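Local coordinates for protein peptidyl-tRNA hydrolase (Sulfolobus solfataricus, PDB 1XTY) that hydrolyses N-acyl-aminoacyl-tRNAs to the free acylated amino acid and tRNA, possibly dealing with peptidyl-tRNAs that drop off the ribosome during protein synthesis, at residues A[82-87]-A[97-102]. Sequence-based numbering, arbitrary orientation.
Sequences SIIEDA and ITCLGI. With SO4 (sulfate ion), chain E.
Ser82 and Gly101 form a hydrogen-bonded antiparallel pair in the beta hairpin of edge strand 81-85 and strand 97-106, Ser82 N giving to Gly101 O and Gly101 N returning to Ser82 O at 2.9 Å. Ile84 N gives a nearly straight bond (169° at the hydrogen) to Cys99 O. Beyond it a beta bulge shifts the register: Thr98 N bonds to Ile84 O at 2.9 Å, while Glu85 pairs with Ile97. Two CA-H...O contacts, from Leu100 CA to Ser82 O and Ile97 CA to Ile84 O, share these carbonyls.

On the face carrying Ile83, Glu85, Ile97 and Leu100 the touch is mainly apolar. Ile97 lies between two neighbours: its CD1 reaches Ile83 CG2 at 3.7 Å, and its CG1 meets Glu85 CG and, at 3.5 Å, the carboxylate oxygen OE2. An alanine at Ile97 would probably leave Ile83 CG2 and the Glu85 chain without their shared apolar partner, opening a gap between them. Leu100 CD1 rests 3.9 Å from Ile83 CG1, and Leu100 also packs on helix 64-76.

The other face meets helix 16-35. Cys99 SG lies beside Ile84 CB at 3.9 Å. Thr98 OG1, set between backbone N and carbonyl carbon (chi1 60°), makes a weak bond to Ile84 O; its stronger partner is Gln22.

Ala87 N donates to sulfate O1 at 2.8 Å, and the Asp86 carboxylate is held by Lys18 through OD2 and by Gly88 N through OD1. With the buried Ser82 and Thr98 hydroxyls satisfied from helix 16-35, backbone polarity holds the hairpin, while apolar side chains fill the face toward helix 64-76.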
loop_
_atom_site.group_PDB
_atom_site.type_symbol
_atom_site.label_atom_id
_atom_site.label_comp_id
_atom_site.label_asym_id
_atom_site.label_seq_id
_atom_site.Cartn_x
_atom_site.Cartn_y
_atom_site.Cartn_z
ATOM N N SER A 82 -7.377 -9.487 -4.286
ATOM C CA SER A 82 -6.277 -9.329 -5.228
ATOM C C SER A 82 -5.166 -10.309 -4.908
ATOM O O SER A 82 -4.738 -10.411 -3.761
ATOM C CB SER A 82 -5.723 -7.901 -5.179
ATOM O OG SER A 82 -5.261 -7.574 -3.876
ATOM N N ILE A 83 -4.713 -11.040 -5.922
ATOM C CA ILE A 83 -3.625 -11.993 -5.734
ATOM C C ILE A 83 -2.407 -11.348 -6.375
ATOM O O ILE A 83 -2.369 -11.124 -7.589
ATOM C CB ILE A 83 -3.919 -13.346 -6.412
ATOM C CG1 ILE A 83 -5.173 -13.973 -5.790
ATOM C CG2 ILE A 83 -2.726 -14.286 -6.232
ATOM C CD1 ILE A 83 -5.624 -15.259 -6.467
ATOM N N ILE A 84 -1.421 -11.031 -5.547
ATOM C CA ILE A 84 -0.214 -10.370 -6.017
ATOM C C ILE A 84 0.942 -11.327 -6.302
ATOM O O ILE A 84 1.252 -12.194 -5.487
ATOM C CB ILE A 84 0.249 -9.323 -4.987
ATOM C CG1 ILE A 84 -0.878 -8.308 -4.747
ATOM C CG2 ILE A 84 1.517 -8.639 -5.463
ATOM C CD1 ILE A 84 -1.329 -7.573 -6.008
ATOM N N GLU A 85 1.566 -11.167 -7.467
ATOM C CA GLU A 85 2.707 -11.995 -7.846
ATOM C C GLU A 85 3.916 -11.082 -8.010
ATOM O O GLU A 85 3.786 -9.922 -8.413
ATOM C CB GLU A 85 2.441 -12.764 -9.152
ATOM C CG GLU A 85 1.179 -13.632 -9.115
ATOM C CD GLU A 85 1.126 -14.694 -10.212
ATOM O OE1 GLU A 85 1.720 -14.494 -11.292
ATOM O OE2 GLU A 85 0.469 -15.735 -9.995
ATOM N N ASP A 86 5.089 -11.608 -7.688
ATOM C CA ASP A 86 6.330 -10.848 -7.782
ATOM C C ASP A 86 6.685 -10.522 -9.235
ATOM O O ASP A 86 6.377 -11.292 -10.150
ATOM C CB ASP A 86 7.460 -11.646 -7.122
ATOM C CG ASP A 86 8.680 -10.794 -6.817
ATOM O OD1 ASP A 86 9.494 -10.555 -7.730
ATOM O OD2 ASP A 86 8.818 -10.354 -5.657
ATOM N N ALA A 87 7.321 -9.371 -9.443
ATOM C CA ALA A 87 7.725 -8.950 -10.782
ATOM C C ALA A 87 9.094 -9.534 -11.117
ATOM O O ALA A 87 9.655 -9.259 -12.180
ATOM C CB ALA A 87 7.772 -7.428 -10.865
ATOM N N ILE A 97 3.504 -15.960 -6.100
ATOM C CA ILE A 97 2.441 -15.303 -5.346
ATOM C C ILE A 97 3.002 -14.916 -3.973
ATOM O O ILE A 97 3.509 -15.763 -3.240
ATOM C CB ILE A 97 1.220 -16.238 -5.188
ATOM C CG1 ILE A 97 0.575 -16.467 -6.560
ATOM C CG2 ILE A 97 0.212 -15.640 -4.205
ATOM C CD1 ILE A 97 -0.645 -17.379 -6.537
ATOM N N THR A 98 2.912 -13.633 -3.636
ATOM C CA THR A 98 3.449 -13.134 -2.372
ATOM C C THR A 98 2.404 -12.798 -1.316
ATOM O O THR A 98 2.670 -12.911 -0.114
ATOM C CB THR A 98 4.301 -11.866 -2.599
ATOM O OG1 THR A 98 3.484 -10.845 -3.178
ATOM C CG2 THR A 98 5.477 -12.159 -3.525
ATOM N N CYS A 99 1.222 -12.366 -1.746
ATOM C CA CYS A 99 0.184 -12.020 -0.788
ATOM C C CYS A 99 -1.195 -11.910 -1.420
ATOM O O CYS A 99 -1.342 -11.909 -2.648
ATOM C CB CYS A 99 0.533 -10.706 -0.076
ATOM S SG CYS A 99 0.634 -9.255 -1.151
ATOM N N LEU A 100 -2.195 -11.817 -0.550
ATOM C CA LEU A 100 -3.594 -11.728 -0.943
ATOM C C LEU A 100 -4.278 -10.565 -0.227
ATOM O O LEU A 100 -4.213 -10.456 0.998
ATOM C CB LEU A 100 -4.316 -13.031 -0.568
ATOM C CG LEU A 100 -5.842 -13.067 -0.694
ATOM C CD1 LEU A 100 -6.238 -13.135 -2.170
ATOM C CD2 LEU A 100 -6.393 -14.282 0.048
ATOM N N GLY A 101 -4.925 -9.695 -0.990
ATOM C CA GLY A 101 -5.640 -8.595 -0.373
ATOM C C GLY A 101 -7.119 -8.918 -0.410
ATOM O O GLY A 101 -7.588 -9.539 -1.364
ATOM N N ILE A 102 -7.855 -8.518 0.624
ATOM C CA ILE A 102 -9.296 -8.753 0.683
ATOM C C ILE A 102 -10.008 -7.507 1.208
ATOM O O ILE A 102 -9.593 -6.922 2.208
ATOM C CB ILE A 102 -9.647 -9.941 1.618
ATOM C CG1 ILE A 102 -8.966 -11.220 1.127
ATOM C CG2 ILE A 102 -11.149 -10.141 1.658
ATOM C CD1 ILE A 102 -9.131 -12.407 2.078
HETATM S S SO4 E . 7.478 -6.047 -7.580
HETATM O O1 SO4 E . 7.452 -7.507 -7.375
HETATM O O2 SO4 E . 8.734 -5.671 -8.259
HETATM O O3 SO4 E . 7.399 -5.369 -6.272
HETATM O O4 SO4 E . 6.330 -5.651 -8.418
#